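Local coordinates for protein toll-like receptor 6, Variable lymphocyte receptor B (Mus musculus, PDB 3A79) that pairs with Toll-like receptor 2 to recognise diacyl lipopeptides such as Pam2CSK4 in innate immunity, here as an engineered fusion with a hagfish variable lymphocyte receptor, at residues Lys157-Leu163 / Glu189-Pro194; Val278-Tyr284 / Leu304-Glu310; Met335-Thr341 / Phe357-Asn363. All blocks are in the same frame, centred on the assembly; numbering follows the deposited sequence.

Contact 1: Lys157-Leu163 / Glu189-Pro194; sequences KFRQLDL and ESLQIP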
loop_
_atom_site.group_PDB
_atom_site.type_symbol
_atom_site.label_atom_id
_atom_site.label_comp_id
_atom_site.label_asym_id
_atom_site.label_seq_id
_atom_site.Cartn_x
_atom_site.Cartn_y
_atom_site.Cartn_z
ATOM N N LYS B 157 18.847 -19.435 -43.178
ATOM C CA LYS B 157 18.791 -18.777 -44.473
ATOM C C LYS B 157 17.361 -18.778 -44.978
ATOM O O LYS B 157 16.653 -19.766 -44.816
ATOM C CB LYS B 157 19.627 -19.538 -45.500
ATOM C CG LYS B 157 21.121 -19.579 -45.286
ATOM C CD LYS B 157 21.750 -20.180 -46.538
ATOM C CE LYS B 157 23.079 -20.869 -46.279
ATOM N NZ LYS B 157 23.556 -21.540 -47.528
ATOM N N PHE B 158 16.951 -17.701 -45.638
ATOM C CA PHE B 158 15.617 -17.657 -46.235
ATOM C C PHE B 158 15.576 -17.187 -47.702
ATOM O O PHE B 158 16.175 -16.171 -48.057
ATOM C CB PHE B 158 14.683 -16.828 -45.347
ATOM C CG PHE B 158 14.614 -17.327 -43.936
ATOM C CD1 PHE B 158 15.419 -16.779 -42.951
ATOM C CD2 PHE B 158 13.767 -18.374 -43.598
ATOM C CE1 PHE B 158 15.365 -17.256 -41.644
ATOM C CE2 PHE B 158 13.712 -18.852 -42.297
ATOM C CZ PHE B 158 14.512 -18.292 -41.322
ATOM N N ARG B 159 14.884 -17.941 -48.556
ATOM C CA ARG B 159 14.608 -17.479 -49.919
ATOM C C ARG B 159 13.107 -17.289 -50.118
ATOM O O ARG B 159 12.309 -17.920 -49.436
ATOM C CB ARG B 159 15.188 -18.420 -50.974
ATOM C CG ARG B 159 16.684 -18.268 -51.202
ATOM C CD ARG B 159 17.478 -18.973 -50.120
ATOM N NE ARG B 159 16.978 -20.326 -49.875
ATOM C CZ ARG B 159 17.207 -21.372 -50.671
ATOM N NH1 ARG B 159 17.928 -21.223 -51.786
ATOM N NH2 ARG B 159 16.707 -22.567 -50.356
ATOM N N GLN B 160 12.722 -16.415 -51.042
ATOM C CA GLN B 160 11.333 -15.968 -51.100
ATOM C C GLN B 160 10.362 -17.132 -51.108
ATOM O O GLN B 160 9.302 -17.085 -50.488
ATOM C CB GLN B 160 11.074 -15.076 -52.318
ATOM C CG GLN B 160 9.770 -14.299 -52.195
ATOM C CD GLN B 160 9.208 -13.834 -53.529
ATOM O OE1 GLN B 160 9.621 -14.306 -54.590
ATOM N NE2 GLN B 160 8.248 -12.904 -53.476
ATOM N N LEU B 161 10.749 -18.191 -51.801
ATOM C CA LEU B 161 9.824 -19.259 -52.137
ATOM C C LEU B 161 9.862 -20.480 -51.221
ATOM O O LEU B 161 9.234 -21.484 -51.525
ATOM C CB LEU B 161 10.078 -19.699 -53.578
ATOM C CG LEU B 161 9.526 -18.780 -54.655
ATOM C CD1 LEU B 161 9.520 -19.522 -55.975
ATOM C CD2 LEU B 161 8.130 -18.352 -54.278
ATOM N N ASP B 162 10.579 -20.401 -50.106
ATOM C CA ASP B 162 10.849 -21.596 -49.304
ATOM C C ASP B 162 9.591 -22.305 -48.792
ATOM O O ASP B 162 9.551 -23.529 -48.756
ATOM C CB ASP B 162 11.830 -21.303 -48.160
ATOM C CG ASP B 162 13.294 -21.307 -48.615
ATOM O OD1 ASP B 162 13.576 -21.590 -49.802
ATOM O OD2 ASP B 162 14.173 -21.024 -47.772
ATOM N N LEU B 163 8.560 -21.546 -48.426
ATOM C CA LEU B 163 7.330 -22.138 -47.895
ATOM C C LEU B 163 6.219 -22.318 -48.938
ATOM O O LEU B 163 5.034 -22.317 -48.606
ATOM C CB LEU B 163 6.804 -21.319 -46.712
ATOM C CG LEU B 163 7.751 -21.253 -45.517
ATOM C CD1 LEU B 163 7.255 -20.274 -44.451
ATOM C CD2 LEU B 163 7.912 -22.648 -44.962
ATOM N N GLU B 189 17.606 -11.198 -47.858
ATOM C CA GLU B 189 16.858 -12.432 -47.967
ATOM C C GLU B 189 15.358 -12.100 -47.964
ATOM O O GLU B 189 14.921 -11.145 -47.320
ATOM C CB GLU B 189 17.252 -13.376 -46.814
ATOM C CG GLU B 189 18.775 -13.403 -46.522
ATOM C CD GLU B 189 19.206 -14.356 -45.380
ATOM O OE1 GLU B 189 18.527 -15.378 -45.129
ATOM O OE2 GLU B 189 20.251 -14.085 -44.739
ATOM N N SER B 190 14.572 -12.858 -48.714
ATOM C CA SER B 190 13.135 -12.656 -48.715
ATOM C C SER B 190 12.503 -13.920 -48.179
ATOM O O SER B 190 13.173 -14.936 -48.005
ATOM C CB SER B 190 12.616 -12.384 -50.127
ATOM O OG SER B 190 13.405 -11.413 -50.801
ATOM N N LEU B 191 11.206 -13.863 -47.916
ATOM C CA LEU B 191 10.472 -15.051 -47.534
ATOM C C LEU B 191 8.982 -14.781 -47.550
ATOM O O LEU B 191 8.479 -13.934 -46.820
ATOM C CB LEU B 191 10.897 -15.526 -46.154
ATOM C CG LEU B 191 10.169 -16.797 -45.738
ATOM C CD1 LEU B 191 10.627 -17.923 -46.656
ATOM C CD2 LEU B 191 10.403 -17.102 -44.253
ATOM N N GLN B 192 8.279 -15.502 -48.405
ATOM C CA GLN B 192 6.848 -15.354 -48.503
ATOM C C GLN B 192 6.240 -16.253 -47.450
ATOM O O GLN B 192 6.495 -17.457 -47.454
ATOM C CB GLN B 192 6.385 -15.782 -49.893
ATOM C CG GLN B 192 4.887 -15.767 -50.077
ATOM C CD GLN B 192 4.382 -14.417 -50.508
ATOM O OE1 GLN B 192 4.583 -14.009 -51.658
ATOM N NE2 GLN B 192 3.720 -13.709 -49.591
ATOM N N ILE B 193 5.457 -15.668 -46.544
ATOM C CA ILE B 193 4.715 -16.433 -45.539
ATOM C C ILE B 193 3.317 -16.838 -46.009
ATOM O O ILE B 193 2.486 -15.984 -46.315
ATOM C CB ILE B 193 4.565 -15.661 -44.218
ATOM C CG1 ILE B 193 5.829 -15.787 -43.368
ATOM C CG2 ILE B 193 3.400 -16.208 -43.432
ATOM C CD1 ILE B 193 6.895 -14.785 -43.701
ATOM N N PRO B 194 3.049 -18.152 -46.050
ATOM C CA PRO B 194 1.740 -18.674 -46.462
ATOM C C PRO B 194 0.645 -18.070 -45.602
ATOM O O PRO B 194 0.941 -17.638 -44.492
ATOM C CB PRO B 194 1.854 -20.173 -46.173
ATOM C CG PRO B 194 3.319 -20.455 -46.161
ATOM C CD PRO B 194 3.968 -19.222 -45.627
#
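Leu191 sits at the centre of a short apolar row formed with Phe158, Leu163 and Pro194, in the Toll-like receptor 6 part of the fusion, where the loop after strand 150-154 meets strand 190-196 of the next repeat. Leu191 CD2 lies 3.7 Å from CD2 of Phe158 and, more loosely, 4.5 Å from CD1 of Leu163, while Leu191 CD1 rests 3.2 Å from the carbonyl O of Arg159. Phe158 and Leu191 both continue inward onto Leu176 of strand 171-178. Further along, Leu163 CB meets Pro194 CG at 3.6 Å, extending the apolar line to the end of the segment.

Around this centre the backbones come close, Gln160 and Leu191 CA atoms lying 3.8 Å apart, yet the bonding is sparse. Gln192 N donates to Gln160 O at 2.8 Å, and at the other end Phe158 N donates to the carboxylate OE1 of Glu189 at 2.9 Å, a side chain standing in for a backbone acceptor. From Arg159 to Asp162 the chain bends through a type I turn, closed by Asp162 N to Arg159 O at 3.1 Å and braced by a salt bridge from Arg159 NH2 to Asp162 OD1 at 3.3 Å. At the outer edge, Gln160 NE2 makes a weak hydrogen bond to a glycan sugar.

The chemistry is thus mixed: polar residues flanking the apolar row bury a similar area, and two hydrogen bonds join the loop to one edge of strand 190-196, whose Leu191 also pairs through its backbone with Asn214 and Ser216 of strand 214-220.

Contact 2: Val278-Tyr284 / Leu304-Glu310; sequences VEYLNIY and LKSLMIE. With NAG (2-acetamido-2-deoxy-beta-D-glucopyranose), chain E; NAG (2-acetamido-2-deoxy-beta-D-glucopyranose), chain G; NAG (2-acetamido-2-deoxy-beta-D-glucopyranose), chain C.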
loop_
_atom_site.group_PDB
_atom_site.type_symbol
_atom_site.label_atom_id
_atom_site.label_comp_id
_atom_site.label_asym_id
_atom_site.label_seq_id
_atom_site.Cartn_x
_atom_site.Cartn_y
_atom_site.Cartn_z
ATOM N N VAL B 278 -3.614 -2.180 -37.461
ATOM C CA VAL B 278 -3.538 -3.007 -36.268
ATOM C C VAL B 278 -4.658 -2.637 -35.299
ATOM O O VAL B 278 -4.722 -1.504 -34.812
ATOM C CB VAL B 278 -2.159 -2.892 -35.594
ATOM C CG1 VAL B 278 -2.120 -3.724 -34.330
ATOM C CG2 VAL B 278 -1.064 -3.331 -36.556
ATOM N N GLU B 279 -5.549 -3.599 -35.048
ATOM C CA GLU B 279 -6.725 -3.394 -34.200
ATOM C C GLU B 279 -6.401 -3.580 -32.719
ATOM O O GLU B 279 -6.743 -2.743 -31.886
ATOM C CB GLU B 279 -7.865 -4.338 -34.613
ATOM C CG GLU B 279 -9.240 -3.914 -34.102
ATOM C CD GLU B 279 -10.330 -4.945 -34.373
ATOM O OE1 GLU B 279 -10.011 -6.151 -34.523
ATOM O OE2 GLU B 279 -11.514 -4.539 -34.421
ATOM N N TYR B 280 -5.749 -4.688 -32.393
ATOM C CA TYR B 280 -5.290 -4.907 -31.032
ATOM C C TYR B 280 -3.768 -5.010 -30.962
ATOM O O TYR B 280 -3.159 -5.825 -31.644
ATOM C CB TYR B 280 -5.940 -6.152 -30.441
ATOM C CG TYR B 280 -7.421 -6.012 -30.205
ATOM C CD1 TYR B 280 -8.307 -6.034 -31.267
ATOM C CD2 TYR B 280 -7.939 -5.870 -28.918
ATOM C CE1 TYR B 280 -9.672 -5.915 -31.067
ATOM C CE2 TYR B 280 -9.310 -5.748 -28.707
ATOM C CZ TYR B 280 -10.171 -5.774 -29.795
ATOM O OH TYR B 280 -11.538 -5.658 -29.638
ATOM N N LEU B 281 -3.162 -4.165 -30.135
ATOM C CA LEU B 281 -1.726 -4.193 -29.894
ATOM C C LEU B 281 -1.439 -4.656 -28.473
ATOM O O LEU B 281 -1.971 -4.092 -27.520
ATOM C CB LEU B 281 -1.144 -2.803 -30.100
ATOM C CG LEU B 281 0.360 -2.715 -29.927
ATOM C CD1 LEU B 281 1.006 -3.813 -30.737
ATOM C CD2 LEU B 281 0.822 -1.368 -30.395
ATOM N N ASN B 282 -0.609 -5.688 -28.330
ATOM C CA ASN B 282 -0.282 -6.240 -27.011
ATOM C C ASN B 282 1.214 -6.308 -26.767
ATOM O O ASN B 282 1.974 -6.736 -27.633
ATOM C CB ASN B 282 -0.868 -7.639 -26.848
ATOM C CG ASN B 282 -2.316 -7.714 -27.261
ATOM O OD1 ASN B 282 -3.200 -7.264 -26.537
ATOM N ND2 ASN B 282 -2.572 -8.286 -28.434
ATOM N N ILE B 283 1.632 -5.893 -25.582
ATOM C CA ILE B 283 3.042 -5.940 -25.215
ATOM C C ILE B 283 3.213 -6.663 -23.876
ATOM O O ILE B 283 2.524 -6.358 -22.909
ATOM C CB ILE B 283 3.650 -4.518 -25.171
ATOM C CG1 ILE B 283 3.571 -3.874 -26.550
ATOM C CG2 ILE B 283 5.080 -4.552 -24.672
ATOM C CD1 ILE B 283 3.746 -2.374 -26.535
ATOM N N TYR B 284 4.121 -7.631 -23.837
ATOM C CA TYR B 284 4.344 -8.470 -22.659
ATOM C C TYR B 284 5.800 -8.403 -22.218
ATOM O O TYR B 284 6.695 -8.638 -23.016
ATOM C CB TYR B 284 4.004 -9.921 -22.987
ATOM C CG TYR B 284 2.528 -10.255 -22.972
ATOM C CD1 TYR B 284 1.873 -10.514 -21.773
ATOM C CD2 TYR B 284 1.791 -10.338 -24.154
ATOM C CE1 TYR B 284 0.520 -10.831 -21.744
ATOM C CE2 TYR B 284 0.433 -10.657 -24.134
ATOM C CZ TYR B 284 -0.194 -10.901 -22.923
ATOM O OH TYR B 284 -1.533 -11.217 -22.872
ATOM N N LEU B 304 -6.380 1.227 -34.347
ATOM C CA LEU B 304 -6.242 0.717 -32.991
ATOM C C LEU B 304 -7.501 0.819 -32.147
ATOM O O LEU B 304 -8.043 1.900 -31.926
ATOM C CB LEU B 304 -5.117 1.442 -32.261
ATOM C CG LEU B 304 -3.780 0.721 -32.151
ATOM C CD1 LEU B 304 -3.009 1.282 -30.982
ATOM C CD2 LEU B 304 -3.984 -0.762 -31.966
ATOM N N LYS B 305 -7.946 -0.322 -31.650
ATOM C CA LYS B 305 -9.016 -0.349 -30.674
ATOM C C LYS B 305 -8.431 -0.493 -29.271
ATOM O O LYS B 305 -9.000 0.024 -28.307
ATOM C CB LYS B 305 -9.982 -1.496 -30.978
ATOM C CG LYS B 305 -11.125 -1.652 -29.989
ATOM C CD LYS B 305 -12.154 -2.650 -30.522
ATOM C CE LYS B 305 -13.203 -3.030 -29.478
ATOM N NZ LYS B 305 -14.088 -4.105 -30.008
ATOM N N SER B 306 -7.281 -1.165 -29.162
ATOM C CA SER B 306 -6.760 -1.565 -27.852
ATOM C C SER B 306 -5.253 -1.680 -27.710
ATOM O O SER B 306 -4.632 -2.521 -28.344
ATOM C CB SER B 306 -7.358 -2.915 -27.431
ATOM O OG SER B 306 -6.407 -3.669 -26.688
ATOM N N LEU B 307 -4.678 -0.869 -26.826
ATOM C CA LEU B 307 -3.325 -1.113 -26.332
ATOM C C LEU B 307 -3.391 -1.878 -25.013
ATOM O O LEU B 307 -4.225 -1.597 -24.149
ATOM C CB LEU B 307 -2.564 0.192 -26.135
ATOM C CG LEU B 307 -1.084 -0.003 -25.821
ATOM C CD1 LEU B 307 -0.453 -0.883 -26.878
ATOM C CD2 LEU B 307 -0.387 1.342 -25.753
ATOM N N MET B 308 -2.520 -2.863 -24.863
ATOM C CA MET B 308 -2.500 -3.660 -23.651
ATOM C C MET B 308 -1.060 -3.981 -23.270
ATOM O O MET B 308 -0.381 -4.736 -23.966
ATOM C CB MET B 308 -3.271 -4.954 -23.861
ATOM C CG MET B 308 -3.694 -5.620 -22.569
ATOM S SD MET B 308 -3.120 -7.314 -22.388
ATOM C CE MET B 308 -1.412 -7.001 -22.011
ATOM N N ILE B 309 -0.598 -3.398 -22.168
ATOM C CA ILE B 309 0.761 -3.618 -21.691
ATOM C C ILE B 309 0.731 -4.339 -20.346
ATOM O O ILE B 309 -0.031 -3.965 -19.453
ATOM C CB ILE B 309 1.522 -2.291 -21.560
ATOM C CG1 ILE B 309 1.341 -1.459 -22.827
ATOM C CG2 ILE B 309 2.988 -2.545 -21.338
ATOM C CD1 ILE B 309 2.346 -0.343 -22.970
ATOM N N GLU B 310 1.550 -5.379 -20.207
ATOM C CA GLU B 310 1.575 -6.172 -18.983
ATOM C C GLU B 310 2.976 -6.594 -18.603
ATOM O O GLU B 310 3.686 -7.203 -19.395
ATOM C CB GLU B 310 0.686 -7.416 -19.091
ATOM C CG GLU B 310 0.307 -8.001 -17.729
ATOM C CD GLU B 310 -0.468 -9.315 -17.808
ATOM O OE1 GLU B 310 -1.351 -9.461 -18.692
ATOM O OE2 GLU B 310 -0.195 -10.199 -16.964
HETATM C C1 NAG E . -7.706 -9.905 -32.405
HETATM C C2 NAG E . -8.269 -11.307 -32.713
HETATM C C3 NAG E . -9.550 -11.750 -31.992
HETATM C C4 NAG E . -9.932 -10.952 -30.753
HETATM C C5 NAG E . -9.466 -9.510 -30.788
HETATM C C6 NAG E . -9.536 -9.015 -29.358
HETATM C C7 NAG E . -8.761 -10.489 -35.011
HETATM C C8 NAG E . -9.834 -9.477 -34.691
HETATM N N2 NAG E . -8.542 -11.475 -34.137
HETATM O O3 NAG E . -9.390 -13.100 -31.609
HETATM O O4 NAG E . -11.336 -11.008 -30.567
HETATM O O5 NAG E . -8.110 -9.394 -31.155
HETATM O O6 NAG E . -8.750 -9.887 -28.569
HETATM O O7 NAG E . -8.116 -10.421 -36.057
HETATM C C1 NAG G . -4.442 -10.861 -16.476
HETATM C C2 NAG G . -3.400 -11.448 -15.509
HETATM C C3 NAG G . -2.625 -12.598 -16.132
HETATM C C4 NAG G . -3.604 -13.640 -16.658
HETATM C C5 NAG G . -4.498 -12.971 -17.698
HETATM C C6 NAG G . -5.569 -13.919 -18.221
HETATM C C7 NAG G . -2.518 -10.058 -13.729
HETATM C C8 NAG G . -1.383 -9.176 -13.266
HETATM N N2 NAG G . -2.463 -10.466 -14.996
HETATM O O3 NAG G . -1.681 -13.117 -15.214
HETATM O O4 NAG G . -2.893 -14.736 -17.206
HETATM O O5 NAG G . -5.176 -11.853 -17.165
HETATM O O6 NAG G . -6.510 -14.168 -17.199
HETATM O O7 NAG G . -3.452 -10.365 -12.971
HETATM C C1 NAG C . -7.025 -6.209 -16.408
HETATM C C2 NAG C . -7.852 -7.412 -16.868
HETATM C C3 NAG C . -7.296 -8.766 -16.418
HETATM C C4 NAG C . -5.772 -8.869 -16.509
HETATM C C5 NAG C . -5.108 -7.581 -16.024
HETATM C C6 NAG C . -3.621 -7.604 -16.333
HETATM C C7 NAG C . -10.260 -7.125 -17.187
HETATM C C8 NAG C . -11.614 -7.143 -16.529
HETATM N N2 NAG C . -9.211 -7.293 -16.373
HETATM O O3 NAG C . -7.903 -9.810 -17.159
HETATM O O4 NAG C . -5.359 -10.006 -15.754
HETATM O O5 NAG C . -5.658 -6.445 -16.655
HETATM O O6 NAG C . -3.455 -7.991 -17.679
HETATM O O7 NAG C . -10.157 -6.959 -18.407
#
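Met308, Ile283 and Leu281 lose the most surface in this pairing, and they illustrate how a leucine-rich-repeat sheet of Toll-like receptor 6 divides its two faces. Leu281 and Ile283 point to the interior: Leu281 CG lies 3.6 Å from Leu307 CD1, and Ile283 CD1 lies 4.3 Å from Ile309 CD1. Met308 projects from the opposite, concave face, where its CE sits over the ring of Tyr284, 4.2 Å from CZ, in a Met-aromatic contact.

The same residues carry the parallel ladder. Leu281 N donates to Ser306 O (2.8 Å) and Leu281 O accepts from Met308 N (3.0 Å); Ile283 repeats the pattern with Met308 O (2.8 Å) and Glu310 N (3.0 Å). On the Met308 face the cover includes sugars: Glu310 OE1 and OE2 accept hydrogen bonds from O6 of the chain C NAG (2.8 Å) and N2 of the chain G NAG (3.0 Å), while C6 of the chain E NAG lies over Tyr280.

Strand 252-261 continues the sheet beyond 278-284, and strand 335-339 does so beyond 306-310. Helix 263-273 covers the interior side, its Phe270 touching both Ile283 and Leu307.

Contact 3: Met335-Thr341 / Phe357-Asn363; sequences MLSISDT and FLNFTQN. With NAG (2-acetamido-2-deoxy-beta-D-glucopyranose), chain C.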
loop_
_atom_site.group_PDB
_atom_site.type_symbol
_atom_site.label_atom_id
_atom_site.label_comp_id
_atom_site.label_asym_id
_atom_site.label_seq_id
_atom_site.Cartn_x
_atom_site.Cartn_y
_atom_site.Cartn_z
ATOM N N MET B 335 -9.637 1.396 -25.724
ATOM C CA MET B 335 -9.197 0.620 -24.572
ATOM C C MET B 335 -7.699 0.680 -24.313
ATOM O O MET B 335 -6.898 0.379 -25.194
ATOM C CB MET B 335 -9.623 -0.831 -24.725
ATOM C CG MET B 335 -11.061 -1.003 -25.119
ATOM S SD MET B 335 -11.311 -2.681 -25.687
ATOM C CE MET B 335 -10.882 -3.571 -24.184
ATOM N N LEU B 336 -7.338 1.064 -23.088
ATOM C CA LEU B 336 -5.956 1.051 -22.628
ATOM C C LEU B 336 -5.847 0.245 -21.348
ATOM O O LEU B 336 -6.499 0.572 -20.362
ATOM C CB LEU B 336 -5.458 2.466 -22.356
ATOM C CG LEU B 336 -4.010 2.528 -21.864
ATOM C CD1 LEU B 336 -3.071 1.907 -22.884
ATOM C CD2 LEU B 336 -3.590 3.954 -21.562
ATOM N N SER B 337 -5.038 -0.812 -21.380
ATOM C CA SER B 337 -4.653 -1.536 -20.175
ATOM C C SER B 337 -3.144 -1.401 -19.954
ATOM O O SER B 337 -2.358 -1.668 -20.855
ATOM C CB SER B 337 -5.019 -3.024 -20.277
ATOM O OG SER B 337 -6.416 -3.251 -20.410
ATOM N N ILE B 338 -2.739 -0.978 -18.761
ATOM C CA ILE B 338 -1.331 -1.036 -18.374
ATOM C C ILE B 338 -1.184 -1.656 -16.998
ATOM O O ILE B 338 -1.517 -1.018 -16.010
ATOM C CB ILE B 338 -0.699 0.338 -18.294
ATOM C CG1 ILE B 338 -0.570 0.956 -19.687
ATOM C CG2 ILE B 338 0.659 0.225 -17.600
ATOM C CD1 ILE B 338 -0.074 2.390 -19.671
ATOM N N SER B 339 -0.659 -2.881 -16.932
ATOM C CA SER B 339 -0.674 -3.676 -15.693
ATOM C C SER B 339 0.682 -4.257 -15.266
ATOM O O SER B 339 1.551 -4.524 -16.091
ATOM C CB SER B 339 -1.685 -4.821 -15.825
ATOM O OG SER B 339 -2.980 -4.327 -16.118
ATOM N N ASP B 340 0.847 -4.470 -13.966
ATOM C CA ASP B 340 2.073 -5.069 -13.438
ATOM C C ASP B 340 3.334 -4.267 -13.805
ATOM O O ASP B 340 4.265 -4.785 -14.421
ATOM C CB ASP B 340 2.188 -6.514 -13.916
ATOM C CG ASP B 340 3.309 -7.277 -13.237
ATOM O OD1 ASP B 340 3.917 -6.764 -12.265
ATOM O OD2 ASP B 340 3.574 -8.410 -13.694
ATOM N N THR B 341 3.356 -3.001 -13.404
ATOM C CA THR B 341 4.452 -2.105 -13.710
ATOM C C THR B 341 4.798 -1.345 -12.446
ATOM O O THR B 341 4.047 -1.389 -11.480
ATOM C CB THR B 341 3.992 -1.067 -14.712
ATOM O OG1 THR B 341 3.358 0.001 -14.000
ATOM C CG2 THR B 341 2.998 -1.677 -15.688
ATOM N N PHE B 357 -12.540 2.234 -21.820
ATOM C CA PHE B 357 -12.066 1.126 -21.010
ATOM C C PHE B 357 -10.660 1.376 -20.489
ATOM O O PHE B 357 -9.738 1.640 -21.251
ATOM C CB PHE B 357 -12.100 -0.158 -21.815
ATOM C CG PHE B 357 -11.573 -1.344 -21.076
ATOM C CD1 PHE B 357 -12.416 -2.117 -20.296
ATOM C CD2 PHE B 357 -10.232 -1.695 -21.170
ATOM C CE1 PHE B 357 -11.927 -3.216 -19.616
ATOM C CE2 PHE B 357 -9.738 -2.794 -20.493
ATOM C CZ PHE B 357 -10.585 -3.555 -19.711
ATOM N N LEU B 358 -10.507 1.298 -19.174
ATOM C CA LEU B 358 -9.218 1.514 -18.533
ATOM C C LEU B 358 -8.968 0.434 -17.488
ATOM O O LEU B 358 -9.822 0.168 -16.647
ATOM C CB LEU B 358 -9.164 2.912 -17.919
ATOM C CG LEU B 358 -9.042 4.026 -18.960
ATOM C CD1 LEU B 358 -9.045 5.374 -18.289
ATOM C CD2 LEU B 358 -7.786 3.854 -19.812
ATOM N N ASN B 359 -7.805 -0.205 -17.572
ATOM C CA ASN B 359 -7.443 -1.317 -16.702
ATOM C C ASN B 359 -5.993 -1.155 -16.289
ATOM O O ASN B 359 -5.089 -1.529 -17.024
ATOM C CB ASN B 359 -7.667 -2.651 -17.431
ATOM C CG ASN B 359 -7.226 -3.878 -16.619
ATOM O OD1 ASN B 359 -6.628 -3.759 -15.552
ATOM N ND2 ASN B 359 -7.524 -5.073 -17.153
ATOM N N PHE B 360 -5.781 -0.564 -15.118
ATOM C CA PHE B 360 -4.441 -0.385 -14.573
ATOM C C PHE B 360 -4.229 -1.288 -13.372
ATOM O O PHE B 360 -4.081 -0.813 -12.248
ATOM C CB PHE B 360 -4.211 1.072 -14.182
ATOM C CG PHE B 360 -4.392 2.034 -15.322
ATOM C CD1 PHE B 360 -5.534 2.814 -15.417
ATOM C CD2 PHE B 360 -3.428 2.143 -16.313
ATOM C CE1 PHE B 360 -5.700 3.699 -16.466
ATOM C CE2 PHE B 360 -3.588 3.025 -17.366
ATOM C CZ PHE B 360 -4.726 3.805 -17.444
ATOM N N THR B 361 -4.214 -2.596 -13.624
ATOM C CA THR B 361 -4.080 -3.590 -12.562
ATOM C C THR B 361 -2.648 -3.713 -12.052
ATOM O O THR B 361 -1.688 -3.667 -12.823
ATOM C CB THR B 361 -4.551 -4.995 -13.019
ATOM O OG1 THR B 361 -5.963 -5.125 -12.830
ATOM C CG2 THR B 361 -3.862 -6.067 -12.208
ATOM N N GLN B 362 -2.519 -3.867 -10.742
ATOM C CA GLN B 362 -1.243 -4.193 -10.126
ATOM C C GLN B 362 -0.116 -3.225 -10.481
ATOM O O GLN B 362 0.917 -3.614 -11.015
ATOM C CB GLN B 362 -0.836 -5.621 -10.475
ATOM C CG GLN B 362 0.327 -6.142 -9.644
ATOM C CD GLN B 362 0.603 -7.602 -9.905
ATOM O OE1 GLN B 362 -0.320 -8.406 -10.008
ATOM N NE2 GLN B 362 1.877 -7.956 -10.021
ATOM N N ASN B 363 -0.318 -1.955 -10.172
ATOM C CA ASN B 363 0.759 -0.994 -10.267
ATOM C C ASN B 363 0.978 -0.424 -8.885
ATOM O O ASN B 363 0.818 -1.122 -7.893
ATOM C CB ASN B 363 0.400 0.115 -11.251
ATOM C CG ASN B 363 0.091 -0.416 -12.623
ATOM O OD1 ASN B 363 -0.974 -0.143 -13.172
ATOM N ND2 ASN B 363 1.015 -1.193 -13.186
HETATM C C1 NAG C . -7.025 -6.209 -16.408
HETATM C C2 NAG C . -7.852 -7.412 -16.868
HETATM C C3 NAG C . -7.296 -8.766 -16.418
HETATM C C4 NAG C . -5.772 -8.869 -16.509
HETATM C C5 NAG C . -5.108 -7.581 -16.024
HETATM C C6 NAG C . -3.621 -7.604 -16.333
HETATM C C7 NAG C . -10.260 -7.125 -17.187
HETATM C C8 NAG C . -11.614 -7.143 -16.529
HETATM N N2 NAG C . -9.211 -7.293 -16.373
HETATM O O3 NAG C . -7.903 -9.810 -17.159
HETATM O O4 NAG C . -5.359 -10.006 -15.754
HETATM O O5 NAG C . -5.658 -6.445 -16.655
HETATM O O6 NAG C . -3.455 -7.991 -17.679
HETATM O O7 NAG C . -10.157 -6.959 -18.407
#
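Neighbouring repeats of a leucine-rich-repeat solenoid each give one parallel strand to the concave sheet, and this pair in Toll-like receptor 6 carries the pairing past the end of the regular strand.

Backbone hydrogen bonds come first: Leu336 N to Phe357 O (3.1 Å), Asn359 N to Leu336 O (3.2 Å) and Ile338 N to Asn359 O (3.0 Å). The ladder then changes character, for Thr361 N turns to the hydroxyl OG of Ser339 (3.3 Å), before Asp340 N returns to Thr361 O (2.9 Å). Asp340 and Gln362 share a left-handed backbone conformation, so the two chains turn in step.

Apolar contacts fill the interior side. Leu336 CB packs on Leu358 CD2 at 3.7 Å and Ile338 CB on Phe360 CD2 at 3.8 Å. On the other face Met335 CE lies over the Phe357 ring, 4.0 Å from its centroid, a CH-pi contact within a Met-aromatic pair.

Covalent and polar bonds mark the concave face: Asn359 ND2 is joined to C1 of the chain C NAG at 1.4 Å, as N-glycosylation at an Asn-Phe-Thr sequon. Thr361 OG1, the sequon hydroxyl, donates to Asn359 OD1 at 3.1 Å. Beyond the strands, Asp340 and Gln362 direct their carboxylate and amide to His311 and Arg386 respectively, and Gln362 also packs on a basic side chain of the Toll-like receptor 2 chain.

Strand 306-314 flanks 335-339, strand 381-383 flanks 357-359, and helix 321-329 presents Phe328 to Leu336 and Ile338.

Overall arrangement
The three contacts sample one solenoid at different depths. Contacts 2 and 3 are buried and belong to the same parallel sheet: strands 306-314 and 335-339 are neighbours, with Ile309 N 2.8 Å from Ser337 O, a probable hydrogen bond, and both contacts touch the chain C NAG. Their centres are about 11 Å apart. Contact 1 is partly buried and lies apart, its centre about 28 Å from that of contact 2 and about 38 Å from that of contact 3; it joins a loop to strand 190-196 of a separate two-stranded sheet. Accordingly, a regular ladder holds contact 2 and a shorter one, continued irregularly, contact 3, whereas contact 1 mixes apolar and polar burial.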